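Long-range contacts in separin (Saccharomyces cerevisiae, PDB 5U1T), which cleaves the Mcd1/Scc1 subunit of cohesin at the onset of anaphase as a caspase-like cysteine protease, and is held inactive by securin for most of the cell cycle: residues I490-F496 / Y508-I513; K451-F455 / C484-I490; S456-N460 / F476-A480. All coordinates share one frame. Numbering follows the deposited sequence.

Contact 1: residues I490-F496 / Y508-I513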
ATOM      1  N   ILE A 490       5.339   3.404  34.204  1.00 67.07           N
ATOM      2  CA  ILE A 490       5.397   2.138  34.926  1.00 68.37           C
ATOM      3  C   ILE A 490       5.588   0.978  33.941  1.00 70.59           C
ATOM      4  O   ILE A 490       5.079   1.001  32.810  1.00 66.77           O
ATOM      5  CB  ILE A 490       4.130   1.917  35.798  1.00 63.81           C
ATOM      6  CG1 ILE A 490       2.989   1.315  34.982  1.00 61.55           C
ATOM      7  CG2 ILE A 490       3.697   3.228  36.471  1.00 65.97           C
ATOM      8  CD1 ILE A 490       1.669   1.320  35.698  1.00 62.12           C
ATOM      9  N   THR A 491       6.355  -0.025  34.360  1.00 69.04           N
ATOM     10  CA  THR A 491       6.751  -1.100  33.453  1.00 65.63           C
ATOM     11  C   THR A 491       6.279  -2.459  33.942  1.00 70.89           C
ATOM     12  O   THR A 491       6.509  -3.468  33.278  1.00 74.68           O
ATOM     13  CB  THR A 491       8.293  -1.144  33.248  1.00 70.52           C
ATOM     14  OG1 THR A 491       8.954  -1.254  34.517  1.00 66.87           O
ATOM     15  CG2 THR A 491       8.774   0.114  32.533  1.00 63.33           C
ATOM     16  N   LYS A 492       5.646  -2.484  35.113  1.00 68.78           N
ATOM     17  CA  LYS A 492       5.010  -3.689  35.639  1.00 62.70           C
ATOM     18  C   LYS A 492       3.526  -3.396  35.836  1.00 65.26           C
ATOM     19  O   LYS A 492       3.136  -2.248  36.070  1.00 67.79           O
ATOM     20  CB  LYS A 492       5.646  -4.136  36.966  1.00 62.25           C
ATOM     21  CG  LYS A 492       7.177  -3.999  37.047  1.00 73.21           C
ATOM     22  CD  LYS A 492       7.896  -4.814  35.961  1.00 77.40           C
ATOM     23  CE  LYS A 492       9.253  -4.194  35.567  1.00 79.37           C
ATOM     24  NZ  LYS A 492       9.554  -4.362  34.091  1.00 72.78           N
ATOM     25  N   PHE A 493       2.701  -4.430  35.731  1.00 57.13           N
ATOM     26  CA  PHE A 493       1.278  -4.330  36.030  1.00 54.49           C
ATOM     27  C   PHE A 493       0.992  -3.884  37.476  1.00 60.18           C
ATOM     28  O   PHE A 493       1.396  -4.545  38.427  1.00 57.14           O
ATOM     29  CB  PHE A 493       0.623  -5.677  35.763  1.00 53.37           C
ATOM     30  CG  PHE A 493      -0.795  -5.752  36.182  1.00 54.92           C
ATOM     31  CD1 PHE A 493      -1.794  -5.205  35.384  1.00 58.94           C
ATOM     32  CD2 PHE A 493      -1.148  -6.384  37.361  1.00 52.01           C
ATOM     33  CE1 PHE A 493      -3.129  -5.279  35.773  1.00 56.89           C
ATOM     34  CE2 PHE A 493      -2.469  -6.467  37.751  1.00 50.21           C
ATOM     35  CZ  PHE A 493      -3.459  -5.918  36.972  1.00 47.76           C
ATOM     36  N   ILE A 494       0.318  -2.743  37.618  1.00 60.49           N
ATOM     37  CA  ILE A 494      -0.259  -2.291  38.882  1.00 53.15           C
ATOM     38  C   ILE A 494      -1.745  -2.580  38.841  1.00 55.99           C
ATOM     39  O   ILE A 494      -2.442  -2.043  37.984  1.00 55.75           O
ATOM     40  CB  ILE A 494      -0.084  -0.758  39.108  1.00 57.20           C
ATOM     41  CG1 ILE A 494       1.384  -0.332  39.154  1.00 51.88           C
ATOM     42  CG2 ILE A 494      -0.848  -0.312  40.337  1.00 54.05           C
ATOM     43  CD1 ILE A 494       2.234  -1.267  39.930  1.00 58.45           C
ATOM     44  N   GLU A 495      -2.269  -3.402  39.737  1.00 57.48           N
ATOM     45  CA  GLU A 495      -3.728  -3.549  39.749  1.00 52.64           C
ATOM     46  C   GLU A 495      -4.400  -2.399  40.476  1.00 55.20           C
ATOM     47  O   GLU A 495      -4.524  -2.415  41.699  1.00 56.74           O
ATOM     48  CB  GLU A 495      -4.154  -4.841  40.396  1.00 48.14           C
ATOM     49  CG  GLU A 495      -5.635  -4.958  40.382  1.00 44.81           C
ATOM     50  CD  GLU A 495      -6.091  -6.235  41.007  1.00 58.70           C
ATOM     51  OE1 GLU A 495      -7.240  -6.653  40.748  1.00 69.64           O
ATOM     52  OE2 GLU A 495      -5.306  -6.835  41.765  1.00 64.66           O
ATOM     53  N   PHE A 496      -4.830  -1.393  39.737  1.00 51.88           N
ATOM     54  CA  PHE A 496      -5.254  -0.167  40.381  1.00 54.27           C
ATOM     55  C   PHE A 496      -6.400  -0.383  41.340  1.00 52.12           C
ATOM     56  O   PHE A 496      -7.339  -1.123  41.046  1.00 48.77           O
ATOM     57  CB  PHE A 496      -5.607   0.867  39.336  1.00 48.67           C
ATOM     58  CG  PHE A 496      -4.417   1.313  38.545  1.00 59.00           C
ATOM     59  CD1 PHE A 496      -3.498   2.190  39.099  1.00 54.30           C
ATOM     60  CD2 PHE A 496      -4.190   0.824  37.255  1.00 57.59           C
ATOM     61  CE1 PHE A 496      -2.406   2.600  38.379  1.00 56.84           C
ATOM     62  CE2 PHE A 496      -3.091   1.226  36.536  1.00 50.40           C
ATOM     63  CZ  PHE A 496      -2.201   2.118  37.094  1.00 51.09           C
ATOM     64  N   TYR A 508      -5.159  -1.340  30.268  1.00 49.26           N
ATOM     65  CA  TYR A 508      -3.945  -2.105  30.025  1.00 55.16           C
ATOM     66  C   TYR A 508      -3.932  -2.707  28.618  1.00 53.86           C
ATOM     67  O   TYR A 508      -2.871  -3.008  28.076  1.00 53.49           O
ATOM     68  CB  TYR A 508      -3.764  -3.197  31.081  1.00 53.37           C
ATOM     69  CG  TYR A 508      -3.116  -2.683  32.350  1.00 58.50           C
ATOM     70  CD1 TYR A 508      -1.744  -2.470  32.412  1.00 57.94           C
ATOM     71  CD2 TYR A 508      -3.877  -2.388  33.489  1.00 59.93           C
ATOM     72  CE1 TYR A 508      -1.135  -1.983  33.567  1.00 55.40           C
ATOM     73  CE2 TYR A 508      -3.267  -1.907  34.652  1.00 59.71           C
ATOM     74  CZ  TYR A 508      -1.891  -1.708  34.681  1.00 56.27           C
ATOM     75  OH  TYR A 508      -1.261  -1.226  35.819  1.00 57.77           O
ATOM     76  N   GLY A 509      -5.113  -2.866  28.033  1.00 52.14           N
ATOM     77  CA  GLY A 509      -5.225  -3.232  26.639  1.00 54.09           C
ATOM     78  C   GLY A 509      -4.435  -2.270  25.766  1.00 55.83           C
ATOM     79  O   GLY A 509      -3.758  -2.693  24.835  1.00 56.51           O
ATOM     80  N   ASN A 510      -4.511  -0.977  26.086  1.00 54.20           N
ATOM     81  CA  ASN A 510      -3.795   0.058  25.347  1.00 49.63           C
ATOM     82  C   ASN A 510      -2.328   0.169  25.721  1.00 49.92           C
ATOM     83  O   ASN A 510      -1.584   0.895  25.075  1.00 53.17           O
ATOM     84  CB  ASN A 510      -4.454   1.418  25.555  1.00 47.78           C
ATOM     85  CG  ASN A 510      -5.621   1.648  24.619  1.00 54.07           C
ATOM     86  OD1 ASN A 510      -6.778   1.378  24.954  1.00 55.15           O
ATOM     87  ND2 ASN A 510      -5.323   2.142  23.427  1.00 63.82           N
ATOM     88  N   SER A 511      -1.909  -0.544  26.758  1.00 52.97           N
ATOM     89  CA  SER A 511      -0.532  -0.441  27.218  1.00 53.46           C
ATOM     90  C   SER A 511       0.372  -1.470  26.542  1.00 55.24           C
ATOM     91  O   SER A 511      -0.093  -2.430  25.928  1.00 54.96           O
ATOM     92  CB  SER A 511      -0.448  -0.604  28.745  1.00 56.46           C
ATOM     93  OG  SER A 511      -0.417  -1.972  29.128  1.00 53.80           O
ATOM     94  N   SER A 512       1.677  -1.264  26.678  1.00 56.46           N
ATOM     95  CA  SER A 512       2.660  -2.196  26.141  1.00 60.96           C
ATOM     96  C   SER A 512       3.316  -2.985  27.265  1.00 58.80           C
ATOM     97  O   SER A 512       4.326  -3.646  27.045  1.00 65.17           O
ATOM     98  CB  SER A 512       3.733  -1.456  25.344  1.00 62.73           C
ATOM     99  OG  SER A 512       4.564  -0.689  26.213  1.00 68.49           O
ATOM    100  N   ILE A 513       2.752  -2.899  28.464  1.00 60.74           N
ATOM    101  CA  ILE A 513       3.288  -3.609  29.615  1.00 64.62           C
ATOM    102  C   ILE A 513       3.174  -5.103  29.378  1.00 62.54           C
ATOM    103  O   ILE A 513       2.156  -5.576  28.901  1.00 60.50           O
ATOM    104  CB  ILE A 513       2.561  -3.205  30.915  1.00 66.67           C
ATOM    105  CG1 ILE A 513       2.713  -1.692  31.135  1.00 64.40           C
ATOM    106  CG2 ILE A 513       3.091  -4.010  32.090  1.00 62.13           C
ATOM    107  CD1 ILE A 513       2.009  -1.156  32.368  1.00 64.71           C
TER
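Ile-490 opens the loop 490-496 with its CA-to-CB bond set sideways to residues 508-513, yet the end of its side chain swings in: Ile-490 CG1 lies 3.7 Å from Ile-513 CD1, an apolar contact. The CA-to-CB bonds of Thr-491 and Lys-492 point away, so here it is backbone that meets the isoleucine, with Thr-491 O 3.7 Å from Ile-513 CG2; the CA atoms of Thr-491 and Ile-513 are 5.7 Å apart, the nearest pair across the contact. Phe-493 then brings CE1 over one face of the Tyr-508 ring, the two rings meeting obliquely (centroids 4.8 Å apart, planes at 50°, Phe-493 CE1 to Tyr-508 CE2 3.6 Å). Ile-494 supplies the polar link: Tyr-508 OH donates a 2.6 Å hydrogen bond to Ile-494 O, giving the phenol a backbone acceptor among apolar side chains. Phe-496 then meets Tyr-508 rim to rim, with centroids 5.9 Å apart and planes at 25°, and completes an aromatic cluster of three rings. On the partner side, Ser-511 N and OG both donate to Tyr-508 O, at 3.0 and 2.9 Å, in the turn leaving helix 501-509. The contact thus closes the chain around helix 501-509: the loop leading into that helix packs on its last turn and exit. Phe-485 of helix 470-485 touches Ile-490, Phe-496 and Ile-513, while Phe-529 of helix 523-533 packs against Tyr-508.

Contact 2: residues K451-F455 / C484-I490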
ATOM      1  N   LYS A 451       2.909  10.481  42.056  1.00 60.28           N
ATOM      2  CA  LYS A 451       2.153  10.583  40.805  1.00 58.00           C
ATOM      3  C   LYS A 451       1.199   9.415  40.630  1.00 55.84           C
ATOM      4  O   LYS A 451       0.051   9.607  40.251  1.00 54.16           O
ATOM      5  CB  LYS A 451       3.085  10.648  39.597  1.00 61.30           C
ATOM      6  CG  LYS A 451       3.783  11.967  39.422  1.00 63.09           C
ATOM      7  CD  LYS A 451       4.661  11.973  38.186  1.00 60.93           C
ATOM      8  CE  LYS A 451       5.678  13.093  38.261  1.00 59.39           C
ATOM      9  NZ  LYS A 451       6.811  12.802  37.336  1.00 68.51           N
ATOM     10  N   ILE A 452       1.681   8.206  40.896  1.00 54.45           N
ATOM     11  CA  ILE A 452       0.829   7.031  40.846  1.00 58.72           C
ATOM     12  C   ILE A 452      -0.298   7.126  41.880  1.00 55.64           C
ATOM     13  O   ILE A 452      -1.392   6.623  41.686  1.00 57.34           O
ATOM     14  CB  ILE A 452       1.642   5.750  41.065  1.00 59.26           C
ATOM     15  CG1 ILE A 452       2.663   5.599  39.947  1.00 60.64           C
ATOM     16  CG2 ILE A 452       0.742   4.526  41.055  1.00 57.98           C
ATOM     17  CD1 ILE A 452       3.342   4.259  39.937  1.00 59.89           C
ATOM     18  N   GLU A 453      -0.034   7.811  42.977  1.00 66.92           N
ATOM     19  CA  GLU A 453      -1.022   7.957  44.038  1.00 62.73           C
ATOM     20  C   GLU A 453      -2.170   8.855  43.605  1.00 57.73           C
ATOM     21  O   GLU A 453      -3.343   8.498  43.759  1.00 59.15           O
ATOM     22  CB  GLU A 453      -0.348   8.515  45.277  1.00 63.18           C
ATOM     23  CG  GLU A 453      -0.891   8.005  46.582  1.00 66.08           C
ATOM     24  CD  GLU A 453       0.099   8.240  47.704  1.00 73.32           C
ATOM     25  OE1 GLU A 453      -0.161   9.109  48.581  1.00 74.58           O
ATOM     26  OE2 GLU A 453       1.158   7.559  47.679  1.00 75.40           O
ATOM     27  N   ILE A 454      -1.815  10.019  43.060  1.00 60.10           N
ATOM     28  CA  ILE A 454      -2.785  10.964  42.519  1.00 58.46           C
ATOM     29  C   ILE A 454      -3.583  10.307  41.399  1.00 60.03           C
ATOM     30  O   ILE A 454      -4.780  10.558  41.247  1.00 60.31           O
ATOM     31  CB  ILE A 454      -2.094  12.238  41.994  1.00 61.30           C
ATOM     32  CG1 ILE A 454      -1.435  12.996  43.153  1.00 63.61           C
ATOM     33  CG2 ILE A 454      -3.075  13.118  41.218  1.00 58.36           C
ATOM     34  CD1 ILE A 454      -2.385  13.333  44.299  1.00 64.96           C
ATOM     35  N   PHE A 455      -2.938   9.444  40.644  1.00 57.85           N
ATOM     36  CA  PHE A 455      -3.574   8.828  39.504  1.00 56.86           C
ATOM     37  C   PHE A 455      -4.754   8.004  39.931  1.00 57.87           C
ATOM     38  O   PHE A 455      -5.742   7.915  39.239  1.00 54.33           O
ATOM     39  CB  PHE A 455      -2.599   7.951  38.736  1.00 59.79           C
ATOM     40  CG  PHE A 455      -3.226   7.251  37.584  1.00 57.00           C
ATOM     41  CD1 PHE A 455      -3.614   7.947  36.479  1.00 52.97           C
ATOM     42  CD2 PHE A 455      -3.462   5.906  37.629  1.00 52.74           C
ATOM     43  CE1 PHE A 455      -4.218   7.313  35.435  1.00 51.65           C
ATOM     44  CE2 PHE A 455      -4.069   5.265  36.592  1.00 54.17           C
ATOM     45  CZ  PHE A 455      -4.443   5.972  35.492  1.00 52.57           C
ATOM     46  N   CYS A 484      -2.659  10.799  31.305  1.00 63.56           N
ATOM     47  CA  CYS A 484      -2.319  10.574  32.707  1.00 59.46           C
ATOM     48  C   CYS A 484      -1.460   9.342  32.943  1.00 61.62           C
ATOM     49  O   CYS A 484      -0.401   9.447  33.556  1.00 64.24           O
ATOM     50  CB  CYS A 484      -3.592  10.469  33.550  1.00 57.30           C
ATOM     51  SG  CYS A 484      -4.525  12.015  33.709  1.00 63.70           S
ATOM     52  N   PHE A 485      -1.911   8.184  32.472  1.00 59.12           N
ATOM     53  CA  PHE A 485      -1.224   6.920  32.733  1.00 52.77           C
ATOM     54  C   PHE A 485       0.199   6.923  32.205  1.00 53.19           C
ATOM     55  O   PHE A 485       1.110   6.450  32.866  1.00 56.84           O
ATOM     56  CB  PHE A 485      -2.007   5.762  32.125  1.00 58.09           C
ATOM     57  CG  PHE A 485      -1.337   4.435  32.261  1.00 54.33           C
ATOM     58  CD1 PHE A 485      -1.400   3.733  33.441  1.00 51.59           C
ATOM     59  CD2 PHE A 485      -0.660   3.872  31.189  1.00 60.42           C
ATOM     60  CE1 PHE A 485      -0.790   2.504  33.564  1.00 52.59           C
ATOM     61  CE2 PHE A 485      -0.049   2.642  31.296  1.00 55.78           C
ATOM     62  CZ  PHE A 485      -0.104   1.958  32.490  1.00 56.63           C
ATOM     63  N   THR A 486       0.388   7.480  31.019  1.00 61.34           N
ATOM     64  CA  THR A 486       1.692   7.492  30.340  1.00 64.90           C
ATOM     65  C   THR A 486       2.749   8.332  31.073  1.00 66.83           C
ATOM     66  O   THR A 486       3.956   8.121  30.918  1.00 67.77           O
ATOM     67  CB  THR A 486       1.542   8.033  28.925  1.00 65.73           C
ATOM     68  OG1 THR A 486       0.892   9.311  28.997  1.00 71.36           O
ATOM     69  CG2 THR A 486       0.714   7.079  28.067  1.00 58.81           C
ATOM     70  N   ARG A 487       2.275   9.278  31.880  1.00 72.68           N
ATOM     71  CA  ARG A 487       3.140  10.076  32.747  1.00 69.22           C
ATOM     72  C   ARG A 487       3.656   9.299  33.954  1.00 67.15           C
ATOM     73  O   ARG A 487       4.523   9.774  34.676  1.00 66.47           O
ATOM     74  CB  ARG A 487       2.389  11.310  33.237  1.00 56.73           C
ATOM     75  CG  ARG A 487       1.688  12.024  32.129  1.00 67.14           C
ATOM     76  CD  ARG A 487       0.970  13.230  32.638  1.00 72.23           C
ATOM     77  NE  ARG A 487       1.810  14.421  32.579  1.00 80.04           N
ATOM     78  CZ  ARG A 487       2.092  15.070  31.453  1.00 84.09           C
ATOM     79  NH1 ARG A 487       1.606  14.622  30.290  1.00 83.19           N
ATOM     80  NH2 ARG A 487       2.866  16.156  31.487  1.00 84.87           N
ATOM     81  N   LEU A 488       3.116   8.114  34.192  1.00 67.79           N
ATOM     82  CA  LEU A 488       3.513   7.373  35.381  1.00 61.15           C
ATOM     83  C   LEU A 488       4.756   6.568  35.123  1.00 65.72           C
ATOM     84  O   LEU A 488       5.425   6.139  36.061  1.00 74.57           O
ATOM     85  CB  LEU A 488       2.396   6.455  35.844  1.00 61.74           C
ATOM     86  CG  LEU A 488       1.107   7.183  36.178  1.00 61.32           C
ATOM     87  CD1 LEU A 488       0.045   6.139  36.410  1.00 55.83           C
ATOM     88  CD2 LEU A 488       1.304   8.084  37.382  1.00 58.13           C
ATOM     89  N   LYS A 489       5.045   6.348  33.845  1.00 68.99           N
ATOM     90  CA  LYS A 489       6.208   5.570  33.447  1.00 70.65           C
ATOM     91  C   LYS A 489       6.353   4.263  34.254  1.00 69.02           C
ATOM     92  O   LYS A 489       7.361   4.047  34.925  1.00 72.06           O
ATOM     93  CB  LYS A 489       7.472   6.435  33.582  1.00 78.02           C
ATOM     94  CG  LYS A 489       7.714   7.380  32.388  1.00 78.95           C
ATOM     95  CD  LYS A 489       8.433   8.667  32.799  1.00 80.25           C
ATOM     96  CE  LYS A 489       9.522   8.413  33.847  1.00 84.65           C
ATOM     97  NZ  LYS A 489      10.404   9.615  34.091  1.00 86.25           N
ATOM     98  N   ILE A 490       5.339   3.404  34.204  1.00 67.07           N
ATOM     99  CA  ILE A 490       5.397   2.138  34.926  1.00 68.37           C
ATOM    100  C   ILE A 490       5.588   0.978  33.941  1.00 70.59           C
ATOM    101  O   ILE A 490       5.079   1.001  32.810  1.00 66.77           O
ATOM    102  CB  ILE A 490       4.130   1.917  35.798  1.00 63.81           C
ATOM    103  CG1 ILE A 490       2.989   1.315  34.982  1.00 61.55           C
ATOM    104  CG2 ILE A 490       3.697   3.228  36.471  1.00 65.97           C
ATOM    105  CD1 ILE A 490       1.669   1.320  35.698  1.00 62.12           C
TER
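Leu-488 and Phe-455 set the shape of this contact between helix 448-458 and residues 484-490, which run from helix 470-485 into the following loop. In Leu-488, chi1 m and chi2 t bring the end of a sideways-pointing side chain closer to residues 451-455. Its methyls have different closest partners: CD1 sits over the face of Phe-455, 3.9 Å from the ring centroid and 23° off the normal, a CH-pi contact, whereas Leu-488 CD2 lies 3.8 Å from both Lys-451 CB and Ile-452 CG1. The t rotamer of Phe-455 extends its ring across the gap, so that its edge meets Cys-484 (Phe-455 CE1 to Cys-484 CB 3.7 Å), and Phe-455 CZ lies 4.2 Å from Phe-485 CB. Ile-452, in an m,t conformation, reaches Ile-490, which is p,t, through a 3.6 Å approach of Ile-452 CD1 to Ile-490 CG2. Register agrees with this pairing: CA atoms of Ile-452 and Leu-488 are 6.1 Å apart, those of Phe-455 and Cys-484 7.1 Å. Lys-451 CD lies 4.1 Å from Arg-487 O, while Arg-487 sends its guanidinium to a salt bridge with Glu-439 of helix 431-444. This is plain packing within the helical region, away from the active site. With 340 Å² buried and hydrogen bonds across the two segments absent, they are joined by apolar packing and one CH-pi contact, Lys-451 lending its aliphatic part.

Contact 3: residues S456-N460 / F476-A480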
ATOM      1  N   SER A 456      -4.648   7.410  41.101  1.00 57.61           N
ATOM      2  CA  SER A 456      -5.626   6.461  41.579  1.00 59.48           C
ATOM      3  C   SER A 456      -6.876   7.112  42.105  1.00 55.14           C
ATOM      4  O   SER A 456      -7.892   6.475  42.246  1.00 56.19           O
ATOM      5  CB  SER A 456      -5.015   5.620  42.676  1.00 55.22           C
ATOM      6  OG  SER A 456      -5.244   4.267  42.444  1.00 58.71           O
ATOM      7  N   CYS A 457      -6.785   8.385  42.428  1.00 57.72           N
ATOM      8  CA  CYS A 457      -7.938   9.162  42.767  1.00 55.73           C
ATOM      9  C   CYS A 457      -8.783   9.358  41.543  1.00 55.33           C
ATOM     10  O   CYS A 457      -9.969   9.513  41.647  1.00 58.11           O
ATOM     11  CB  CYS A 457      -7.519  10.506  43.340  1.00 56.58           C
ATOM     12  SG  CYS A 457      -6.597  10.435  44.874  1.00 59.09           S
ATOM     13  N   LEU A 458      -8.180   9.340  40.371  1.00 59.09           N
ATOM     14  CA  LEU A 458      -8.948   9.532  39.167  1.00 52.39           C
ATOM     15  C   LEU A 458      -9.307   8.210  38.550  1.00 52.43           C
ATOM     16  O   LEU A 458     -10.382   8.036  38.062  1.00 51.38           O
ATOM     17  CB  LEU A 458      -8.153  10.362  38.180  1.00 60.52           C
ATOM     18  CG  LEU A 458      -8.669  10.679  36.786  1.00 59.31           C
ATOM     19  CD1 LEU A 458      -8.851   9.408  36.008  1.00 61.13           C
ATOM     20  CD2 LEU A 458      -9.922  11.498  36.780  1.00 55.48           C
ATOM     21  N   PHE A 459      -8.394   7.269  38.560  1.00 53.02           N
ATOM     22  CA  PHE A 459      -8.703   5.978  37.982  1.00 52.96           C
ATOM     23  C   PHE A 459      -9.426   5.191  39.046  1.00 44.73           C
ATOM     24  O   PHE A 459      -8.839   4.399  39.785  1.00 52.01           O
ATOM     25  CB  PHE A 459      -7.449   5.272  37.475  1.00 58.23           C
ATOM     26  CG  PHE A 459      -7.731   4.183  36.501  1.00 51.34           C
ATOM     27  CD1 PHE A 459      -8.065   4.481  35.197  1.00 52.97           C
ATOM     28  CD2 PHE A 459      -7.668   2.857  36.890  1.00 53.65           C
ATOM     29  CE1 PHE A 459      -8.329   3.468  34.273  1.00 52.33           C
ATOM     30  CE2 PHE A 459      -7.928   1.835  35.979  1.00 54.09           C
ATOM     31  CZ  PHE A 459      -8.263   2.144  34.673  1.00 56.32           C
ATOM     32  N   ASN A 460     -10.726   5.453  39.112  1.00 45.68           N
ATOM     33  CA  ASN A 460     -11.581   4.993  40.205  1.00 47.44           C
ATOM     34  C   ASN A 460     -12.977   4.757  39.672  1.00 47.93           C
ATOM     35  O   ASN A 460     -13.538   5.632  39.018  1.00 49.29           O
ATOM     36  CB  ASN A 460     -11.590   6.034  41.352  1.00 53.25           C
ATOM     37  CG  ASN A 460     -12.490   5.641  42.520  1.00 46.93           C
ATOM     38  OD1 ASN A 460     -13.678   5.981  42.546  1.00 46.20           O
ATOM     39  ND2 ASN A 460     -11.910   4.957  43.508  1.00 45.71           N
ATOM     40  N   PHE A 476     -13.440   7.362  28.622  1.00 58.34           N
ATOM     41  CA  PHE A 476     -12.805   7.709  29.867  1.00 55.35           C
ATOM     42  C   PHE A 476     -11.466   7.043  30.053  1.00 54.33           C
ATOM     43  O   PHE A 476     -10.537   7.649  30.508  1.00 55.25           O
ATOM     44  CB  PHE A 476     -13.700   7.321  31.038  1.00 59.80           C
ATOM     45  CG  PHE A 476     -13.056   7.509  32.374  1.00 55.34           C
ATOM     46  CD1 PHE A 476     -12.263   6.541  32.902  1.00 55.24           C
ATOM     47  CD2 PHE A 476     -13.235   8.659  33.078  1.00 58.18           C
ATOM     48  CE1 PHE A 476     -11.652   6.716  34.106  1.00 54.84           C
ATOM     49  CE2 PHE A 476     -12.633   8.841  34.288  1.00 57.54           C
ATOM     50  CZ  PHE A 476     -11.835   7.868  34.799  1.00 56.74           C
ATOM     51  N   CYS A 477     -11.364   5.784  29.686  1.00 52.52           N
ATOM     52  CA  CYS A 477     -10.136   5.055  29.878  1.00 57.68           C
ATOM     53  C   CYS A 477      -9.033   5.389  28.924  1.00 58.88           C
ATOM     54  O   CYS A 477      -7.886   5.338  29.285  1.00 50.27           O
ATOM     55  CB  CYS A 477     -10.399   3.572  29.816  1.00 55.29           C
ATOM     56  SG  CYS A 477     -11.122   2.916  31.304  1.00 61.49           S
ATOM     57  N   GLN A 478      -9.384   5.721  27.700  1.00 57.98           N
ATOM     58  CA  GLN A 478      -8.370   6.037  26.729  1.00 62.83           C
ATOM     59  C   GLN A 478      -7.778   7.374  27.011  1.00 60.95           C
ATOM     60  O   GLN A 478      -6.594   7.552  26.900  1.00 56.19           O
ATOM     61  CB  GLN A 478      -8.908   5.962  25.325  1.00 64.94           C
ATOM     62  CG  GLN A 478      -8.288   4.827  24.556  1.00 64.56           C
ATOM     63  CD  GLN A 478      -9.169   4.356  23.463  1.00 67.33           C
ATOM     64  OE1 GLN A 478      -9.804   5.148  22.797  1.00 74.58           O
ATOM     65  NE2 GLN A 478      -9.226   3.065  23.276  1.00 62.96           N
ATOM     66  N   ASN A 479      -8.613   8.317  27.382  1.00 59.99           N
ATOM     67  CA  ASN A 479      -8.112   9.633  27.735  1.00 62.71           C
ATOM     68  C   ASN A 479      -7.264   9.615  29.003  1.00 64.86           C
ATOM     69  O   ASN A 479      -6.276  10.352  29.103  1.00 63.82           O
ATOM     70  CB  ASN A 479      -9.260  10.604  27.896  1.00 65.63           C
ATOM     71  CG  ASN A 479      -9.678  11.191  26.587  1.00 71.24           C
ATOM     72  OD1 ASN A 479      -9.310  12.316  26.261  1.00 80.77           O
ATOM     73  ND2 ASN A 479     -10.419  10.424  25.798  1.00 72.88           N
ATOM     74  N   ALA A 480      -7.645   8.775  29.967  1.00 63.95           N
ATOM     75  CA  ALA A 480      -6.875   8.632  31.203  1.00 62.26           C
ATOM     76  C   ALA A 480      -5.530   8.018  30.860  1.00 59.89           C
ATOM     77  O   ALA A 480      -4.523   8.256  31.526  1.00 56.09           O
ATOM     78  CB  ALA A 480      -7.625   7.765  32.222  1.00 58.54           C
TER
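Leu-458, at the weakly bonded end of helix 448-458, and Phe-459, just beyond it, are two bumps that face a surface of helix 470-485 built by Phe-476, Cys-477 and Ala-480. The CA-to-CB bonds of Leu-458, Phe-459 and Phe-476 all run sideways, but each side chain bends so that its end comes nearer the other segment, and the tips bridge a backbone gap whose shortest CA-CA distance is 7.5 Å, from Phe-459 to Ala-480. The small methyl of Ala-480, which does point toward the partner, leaves room on its helix; Leu-458 CD1 enters there, 4.3 Å from Ala-480 CB and 3.6 Å from Phe-476 CZ. Ala-480 CB also meets the edge of the Phe-459 ring, 4.5 Å from Phe-459 CD1. The end of the Phe-476 ring lies near both residues, its CE1 4.4 Å from Phe-459 CD1. Farther along the ring, Phe-459 CE1 is 4.1 Å from Cys-477 SG, an oblique sulfur-aromatic contact with the sulfur 5.3 Å from the centroid. Phe-459 is the centre of an inverse gamma turn (phi/psi -84/83), where the chain has left the helix. All five touching residues are buried, within a modest 207 Å². Around them, Thr-434 and Phe-438 of helix 431-444 touch Leu-458, while helix 501-509 packs Met-503 on both Phe-459 and Phe-476, Leu-507 on Phe-459 and Val-506 on Cys-477.

How the contacts relate
All three contacts belong to one compact patch of the helical region, on the same side of the chain's centre and away from the probable catalytic cysteine, Cys-1497. Contacts 2 and 3, with centres 10 Å apart, join the same pair, helices 448-458 and 470-485; along the chain contact 3 falls within the span of contact 2. Contact 1 follows in series and turns around the next helix, 501-509, its centre 11 Å from contact 2 and 13 Å from contact 3. Ile-490 is common to contacts 1 and 2, and Phe-496 touches Phe-455, Phe-485 and Phe-459. One continuous aromatic-aliphatic core therefore joins three successive helices.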